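Local coordinates for Pdx2 protein (Plasmodium falciparum, PDB 2ABW) that hydrolyses glutamine to glutamate and ammonia, which is channelled to the Pdx1 active site for synthesis of pyridoxal 5'-phosphate, vitamin B6, at residues P17-L30 with P197-Y210. Numbering follows the deposited sequence.
Sequences PHINHFIKLQIPSL and PELLPHTAFQQYFY
Glu198 lies against His18 because its CG is wedged between its own backbone N and carbonyl carbon (chi1 82°) and the chain then bends at chi2, which lays CG over one face of the imidazole, 3.9 Å from the ring centroid. The carboxylate follows, stacked on the ring with the planes 27° apart. His21 turns its ring into the loop before helix 204-219: Glu198 CA is centred over one face, Lys24 CD lies near the rim of the opposite one, and NE2 donates in the ring plane to His202 O (2.9 Å) through a bent bond. Lys24, kinked at chi3, lets NZ donate a hydrogen bond to Pro201 O (2.7 Å), on a lone pair in the carbonyl plane. Farther along, helix segments 17-23 and 204-210 cross at -74°, with Gln206 CG centred over the Phe22 ring. Leu30 CD2 approaches Tyr210 CD1 at 3.8 Å. Glu198 OE2 is hydrogen-bonded to His196 ND1, consistent with the charge relay that serves nucleophile Cys87 in this class I glutamine amidotransferase. His18 thus probably helps to position the carboxylate from the second shell, and the carbonyls of Pro201 and His202 tie the loop after Glu198 to the end of helix 16-23 and the turn beyond it.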
loop_
_atom_site.group_PDB
_atom_site.type_symbol
_atom_site.label_atom_id
_atom_site.label_comp_id
_atom_site.label_asym_id
_atom_site.label_seq_id
_atom_site.Cartn_x
_atom_site.Cartn_y
_atom_site.Cartn_z
ATOM N N PRO A 17 0.336 11.829 8.577
ATOM C CA PRO A 17 0.179 12.423 7.242
ATOM C C PRO A 17 -0.645 11.567 6.302
ATOM O O PRO A 17 -1.298 12.134 5.430
ATOM C CB PRO A 17 1.581 12.546 6.699
ATOM C CG PRO A 17 2.432 12.511 7.901
ATOM C CD PRO A 17 1.772 11.783 8.995
ATOM N N HIS A 18 -0.610 10.247 6.453
ATOM C CA HIS A 18 -1.443 9.428 5.628
ATOM C C HIS A 18 -2.931 9.611 5.930
ATOM O O HIS A 18 -3.778 9.702 5.023
ATOM C CB HIS A 18 -1.090 7.954 5.796
ATOM C CG HIS A 18 0.180 7.603 5.130
ATOM N ND1 HIS A 18 0.261 7.210 3.799
ATOM C CD2 HIS A 18 1.434 7.637 5.618
ATOM C CE1 HIS A 18 1.533 6.980 3.535
ATOM N NE2 HIS A 18 2.265 7.254 4.605
ATOM N N ILE A 19 -3.238 9.688 7.220
ATOM C CA ILE A 19 -4.612 9.984 7.657
ATOM C C ILE A 19 -5.061 11.355 7.112
ATOM O O ILE A 19 -6.155 11.504 6.541
ATOM C CB ILE A 19 -4.714 9.948 9.202
ATOM C CG1 ILE A 19 -4.507 8.504 9.625
ATOM C CG2 ILE A 19 -6.092 10.435 9.660
ATOM C CD1 ILE A 19 -4.602 8.272 11.178
ATOM N N ASN A 20 -4.234 12.354 7.278
ATOM C CA ASN A 20 -4.547 13.737 6.799
ATOM C C ASN A 20 -4.883 13.732 5.321
ATOM O O ASN A 20 -5.760 14.438 4.883
ATOM C CB ASN A 20 -3.370 14.663 7.050
ATOM C CG ASN A 20 -3.575 16.040 6.507
ATOM O OD1 ASN A 20 -4.359 16.803 7.095
ATOM N ND2 ASN A 20 -2.897 16.421 5.396
ATOM N N HIS A 21 -4.119 12.962 4.554
ATOM C CA HIS A 21 -4.336 12.926 3.108
ATOM C C HIS A 21 -5.679 12.311 2.693
ATOM O O HIS A 21 -6.248 12.733 1.696
ATOM C CB HIS A 21 -3.190 12.256 2.372
ATOM C CG HIS A 21 -2.534 13.151 1.385
ATOM N ND1 HIS A 21 -1.674 14.122 1.812
ATOM C CD2 HIS A 21 -2.481 13.143 0.035
ATOM C CE1 HIS A 21 -1.127 14.707 0.742
ATOM N NE2 HIS A 21 -1.672 14.192 -0.345
ATOM N N PHE A 22 -6.221 11.385 3.487
ATOM C CA PHE A 22 -7.576 10.981 3.211
ATOM C C PHE A 22 -8.630 11.993 3.669
ATOM O O PHE A 22 -9.634 12.173 3.072
ATOM C CB PHE A 22 -7.843 9.656 3.912
ATOM C CG PHE A 22 -7.359 8.438 3.116
ATOM C CD1 PHE A 22 -8.165 7.847 2.213
ATOM C CD2 PHE A 22 -6.077 7.917 3.347
ATOM C CE1 PHE A 22 -7.679 6.752 1.444
ATOM C CE2 PHE A 22 -5.603 6.840 2.613
ATOM C CZ PHE A 22 -6.396 6.223 1.706
ATOM N N ILE A 23 -8.392 12.620 4.825
ATOM C CA ILE A 23 -9.288 13.685 5.289
ATOM C C ILE A 23 -9.355 14.790 4.262
ATOM O O ILE A 23 -10.421 15.366 4.116
ATOM C CB ILE A 23 -8.862 14.176 6.650
ATOM C CG1 ILE A 23 -9.046 13.027 7.677
ATOM C CG2 ILE A 23 -9.719 15.360 7.046
ATOM C CD1 ILE A 23 -10.398 12.397 7.710
ATOM N N LYS A 24 -8.278 15.040 3.515
ATOM C CA LYS A 24 -8.270 16.091 2.516
ATOM C C LYS A 24 -9.258 15.791 1.363
ATOM O O LYS A 24 -9.581 16.692 0.567
ATOM C CB LYS A 24 -6.926 16.261 1.855
ATOM C CG LYS A 24 -5.898 16.933 2.650
ATOM C CD LYS A 24 -4.540 16.957 1.855
ATOM C CE LYS A 24 -4.541 17.999 0.771
ATOM N NZ LYS A 24 -3.062 18.260 0.215
ATOM N N LEU A 25 -9.631 14.563 1.203
ATOM C CA LEU A 25 -10.673 14.205 0.231
ATOM C C LEU A 25 -12.008 14.887 0.521
ATOM O O LEU A 25 -12.835 15.075 -0.394
ATOM C CB LEU A 25 -10.931 12.708 0.147
ATOM C CG LEU A 25 -9.733 11.805 -0.346
ATOM C CD1 LEU A 25 -10.001 10.293 -0.133
ATOM C CD2 LEU A 25 -9.383 12.224 -1.771
ATOM N N GLN A 26 -12.268 15.212 1.783
ATOM C CA GLN A 26 -13.523 15.862 2.178
ATOM C C GLN A 26 -14.760 15.086 1.805
ATOM O O GLN A 26 -15.763 15.693 1.462
ATOM C CB GLN A 26 -13.547 17.300 1.663
ATOM C CG GLN A 26 -12.360 18.149 2.269
ATOM C CD GLN A 26 -12.603 18.349 3.754
ATOM O OE1 GLN A 26 -13.545 19.042 4.137
ATOM N NE2 GLN A 26 -11.837 17.670 4.603
ATOM N N ILE A 27 -14.719 13.755 1.898
ATOM C CA ILE A 27 -15.872 12.920 1.453
ATOM C C ILE A 27 -16.823 12.573 2.590
ATOM O O ILE A 27 -16.443 11.804 3.466
ATOM C CB ILE A 27 -15.368 11.602 0.802
ATOM C CG1 ILE A 27 -14.564 11.873 -0.459
ATOM C CG2 ILE A 27 -16.563 10.612 0.522
ATOM C CD1 ILE A 27 -13.903 10.713 -1.008
ATOM N N PRO A 28 -18.079 13.082 2.539
ATOM C CA PRO A 28 -18.884 12.937 3.723
ATOM C C PRO A 28 -18.919 11.589 4.400
ATOM O O PRO A 28 -18.854 11.573 5.616
ATOM C CB PRO A 28 -20.288 13.395 3.281
ATOM C CG PRO A 28 -19.988 14.398 2.285
ATOM C CD PRO A 28 -18.849 13.811 1.500
ATOM N N SER A 29 -19.034 10.524 3.599
ATOM C CA SER A 29 -19.308 9.157 4.032
ATOM C C SER A 29 -18.050 8.488 4.659
ATOM O O SER A 29 -18.165 7.398 5.225
ATOM C CB SER A 29 -19.736 8.341 2.778
ATOM O OG SER A 29 -21.020 8.665 2.353
ATOM N N LEU A 30 -16.875 9.151 4.573
ATOM C CA LEU A 30 -15.599 8.546 4.963
ATOM C C LEU A 30 -15.130 8.913 6.380
ATOM O O LEU A 30 -14.917 10.091 6.731
ATOM C CB LEU A 30 -14.516 8.982 3.970
ATOM C CG LEU A 30 -13.116 8.447 4.215
ATOM C CD1 LEU A 30 -13.172 6.887 4.209
ATOM C CD2 LEU A 30 -12.163 8.880 3.098
ATOM N N PRO A 197 2.576 8.717 -1.211
ATOM C CA PRO A 197 1.418 9.484 -1.720
ATOM C C PRO A 197 1.001 10.577 -0.790
ATOM O O PRO A 197 0.276 11.507 -1.173
ATOM C CB PRO A 197 0.321 8.401 -1.719
ATOM C CG PRO A 197 0.706 7.425 -0.663
ATOM C CD PRO A 197 2.204 7.404 -0.687
ATOM N N GLU A 198 1.500 10.546 0.444
ATOM C CA GLU A 198 1.160 11.553 1.432
ATOM C C GLU A 198 2.021 12.778 1.387
ATOM O O GLU A 198 1.696 13.779 2.083
ATOM C CB GLU A 198 1.165 10.906 2.811
ATOM C CG GLU A 198 2.503 10.769 3.456
ATOM C CD GLU A 198 3.501 9.733 2.856
ATOM O OE1 GLU A 198 3.253 9.100 1.803
ATOM O OE2 GLU A 198 4.592 9.650 3.512
ATOM N N LEU A 199 3.073 12.744 0.581
ATOM C CA LEU A 199 4.119 13.830 0.579
ATOM C C LEU A 199 3.954 14.806 -0.624
ATOM O O LEU A 199 4.711 15.746 -0.737
ATOM C CB LEU A 199 5.475 13.236 0.594
ATOM C CG LEU A 199 5.985 12.492 1.822
ATOM C CD1 LEU A 199 7.477 12.119 1.642
ATOM C CD2 LEU A 199 5.702 13.433 2.926
ATOM N N LEU A 200 2.955 14.603 -1.465
ATOM C CA LEU A 200 2.583 15.569 -2.523
ATOM C C LEU A 200 1.190 16.078 -2.259
ATOM O O LEU A 200 0.368 15.424 -1.626
ATOM C CB LEU A 200 2.689 14.962 -3.909
ATOM C CG LEU A 200 4.069 14.522 -4.290
ATOM C CD1 LEU A 200 3.949 13.859 -5.724
ATOM C CD2 LEU A 200 5.095 15.682 -4.335
ATOM N N PRO A 201 0.902 17.310 -2.659
ATOM C CA PRO A 201 -0.399 17.812 -2.244
ATOM C C PRO A 201 -1.585 17.040 -2.782
ATOM O O PRO A 201 -2.577 16.915 -2.064
ATOM C CB PRO A 201 -0.375 19.282 -2.701
ATOM C CG PRO A 201 1.112 19.636 -2.673
ATOM C CD PRO A 201 1.780 18.345 -3.204
ATOM N N HIS A 202 -1.477 16.501 -4.005
ATOM C CA HIS A 202 -2.684 15.906 -4.626
ATOM C C HIS A 202 -3.054 14.633 -3.913
ATOM O O HIS A 202 -2.220 14.049 -3.213
ATOM C CB HIS A 202 -2.558 15.644 -6.080
ATOM C CG HIS A 202 -1.714 14.475 -6.443
ATOM N ND1 HIS A 202 -0.419 14.531 -6.957
ATOM C CD2 HIS A 202 -2.060 13.159 -6.470
ATOM C CE1 HIS A 202 0.005 13.274 -7.181
ATOM N NE2 HIS A 202 -0.982 12.444 -6.902
ATOM N N THR A 203 -4.307 14.233 -4.115
ATOM C CA THR A 203 -4.893 13.123 -3.351
ATOM C C THR A 203 -5.355 11.983 -4.301
ATOM O O THR A 203 -6.272 11.228 -3.953
ATOM C CB THR A 203 -6.088 13.564 -2.476
ATOM O OG1 THR A 203 -7.024 14.263 -3.283
ATOM C CG2 THR A 203 -5.605 14.497 -1.283
ATOM N N ALA A 204 -4.769 11.863 -5.468
ATOM C CA ALA A 204 -5.332 10.969 -6.538
ATOM C C ALA A 204 -5.376 9.545 -6.040
ATOM O O ALA A 204 -6.379 8.845 -6.245
ATOM C CB ALA A 204 -4.458 11.044 -7.767
ATOM N N PHE A 205 -4.285 9.022 -5.457
ATOM C CA PHE A 205 -4.269 7.606 -5.059
ATOM C C PHE A 205 -5.205 7.325 -3.873
ATOM O O PHE A 205 -5.759 6.230 -3.714
ATOM C CB PHE A 205 -2.855 7.102 -4.847
ATOM C CG PHE A 205 -2.121 6.910 -6.197
ATOM C CD1 PHE A 205 -1.514 7.981 -6.796
ATOM C CD2 PHE A 205 -2.207 5.706 -6.877
ATOM C CE1 PHE A 205 -0.917 7.833 -8.048
ATOM C CE2 PHE A 205 -1.582 5.572 -8.137
ATOM C CZ PHE A 205 -1.030 6.643 -8.716
ATOM N N GLN A 206 -5.293 8.317 -2.982
ATOM C CA GLN A 206 -6.250 8.215 -1.902
ATOM C C GLN A 206 -7.675 8.104 -2.438
ATOM O O GLN A 206 -8.502 7.267 -1.990
ATOM C CB GLN A 206 -6.161 9.425 -0.937
ATOM C CG GLN A 206 -4.880 9.394 -0.105
ATOM C CD GLN A 206 -3.652 9.936 -0.780
ATOM O OE1 GLN A 206 -3.765 10.470 -1.860
ATOM N NE2 GLN A 206 -2.498 9.843 -0.097
ATOM N N GLN A 207 -8.006 8.915 -3.392
ATOM C CA GLN A 207 -9.323 8.884 -4.021
ATOM C C GLN A 207 -9.563 7.556 -4.692
ATOM O O GLN A 207 -10.649 6.969 -4.551
ATOM C CB GLN A 207 -9.430 10.028 -4.989
ATOM C CG GLN A 207 -10.874 10.058 -5.539
ATOM C CD GLN A 207 -11.108 11.170 -6.558
ATOM O OE1 GLN A 207 -10.198 11.966 -6.889
ATOM N NE2 GLN A 207 -12.289 11.210 -7.060
ATOM N N TYR A 208 -8.586 7.052 -5.421
ATOM C CA TYR A 208 -8.696 5.755 -6.102
ATOM C C TYR A 208 -8.914 4.639 -5.094
ATOM O O TYR A 208 -9.768 3.754 -5.256
ATOM C CB TYR A 208 -7.434 5.468 -6.859
ATOM C CG TYR A 208 -7.491 4.240 -7.680
ATOM C CD1 TYR A 208 -8.274 4.204 -8.841
ATOM C CD2 TYR A 208 -6.799 3.132 -7.370
ATOM C CE1 TYR A 208 -8.313 3.056 -9.622
ATOM C CE2 TYR A 208 -6.797 2.022 -8.170
ATOM C CZ TYR A 208 -7.554 1.980 -9.290
ATOM O OH TYR A 208 -7.636 0.865 -10.157
ATOM N N PHE A 209 -8.136 4.670 -4.031
ATOM C CA PHE A 209 -8.280 3.586 -3.001
ATOM C C PHE A 209 -9.649 3.736 -2.321
ATOM O O PHE A 209 -10.307 2.718 -2.062
ATOM C CB PHE A 209 -7.174 3.613 -1.970
ATOM C CG PHE A 209 -7.251 2.447 -1.010
ATOM C CD1 PHE A 209 -7.065 1.146 -1.523
ATOM C CD2 PHE A 209 -7.471 2.576 0.339
ATOM C CE1 PHE A 209 -7.188 0.067 -0.690
ATOM C CE2 PHE A 209 -7.569 1.484 1.161
ATOM C CZ PHE A 209 -7.451 0.267 0.641
ATOM N N TYR A 210 -10.115 4.933 -2.036
ATOM C CA TYR A 210 -11.453 5.100 -1.462
ATOM C C TYR A 210 -12.504 4.433 -2.387
ATOM O O TYR A 210 -13.385 3.693 -1.908
ATOM C CB TYR A 210 -11.754 6.569 -1.300
ATOM C CG TYR A 210 -13.174 6.772 -0.920
ATOM C CD1 TYR A 210 -13.631 6.607 0.363
ATOM C CD2 TYR A 210 -14.149 7.050 -1.870
ATOM C CE1 TYR A 210 -14.977 6.755 0.682
ATOM C CE2 TYR A 210 -15.486 7.198 -1.565
ATOM C CZ TYR A 210 -15.930 6.998 -0.289
ATOM O OH TYR A 210 -17.273 7.121 0.124
#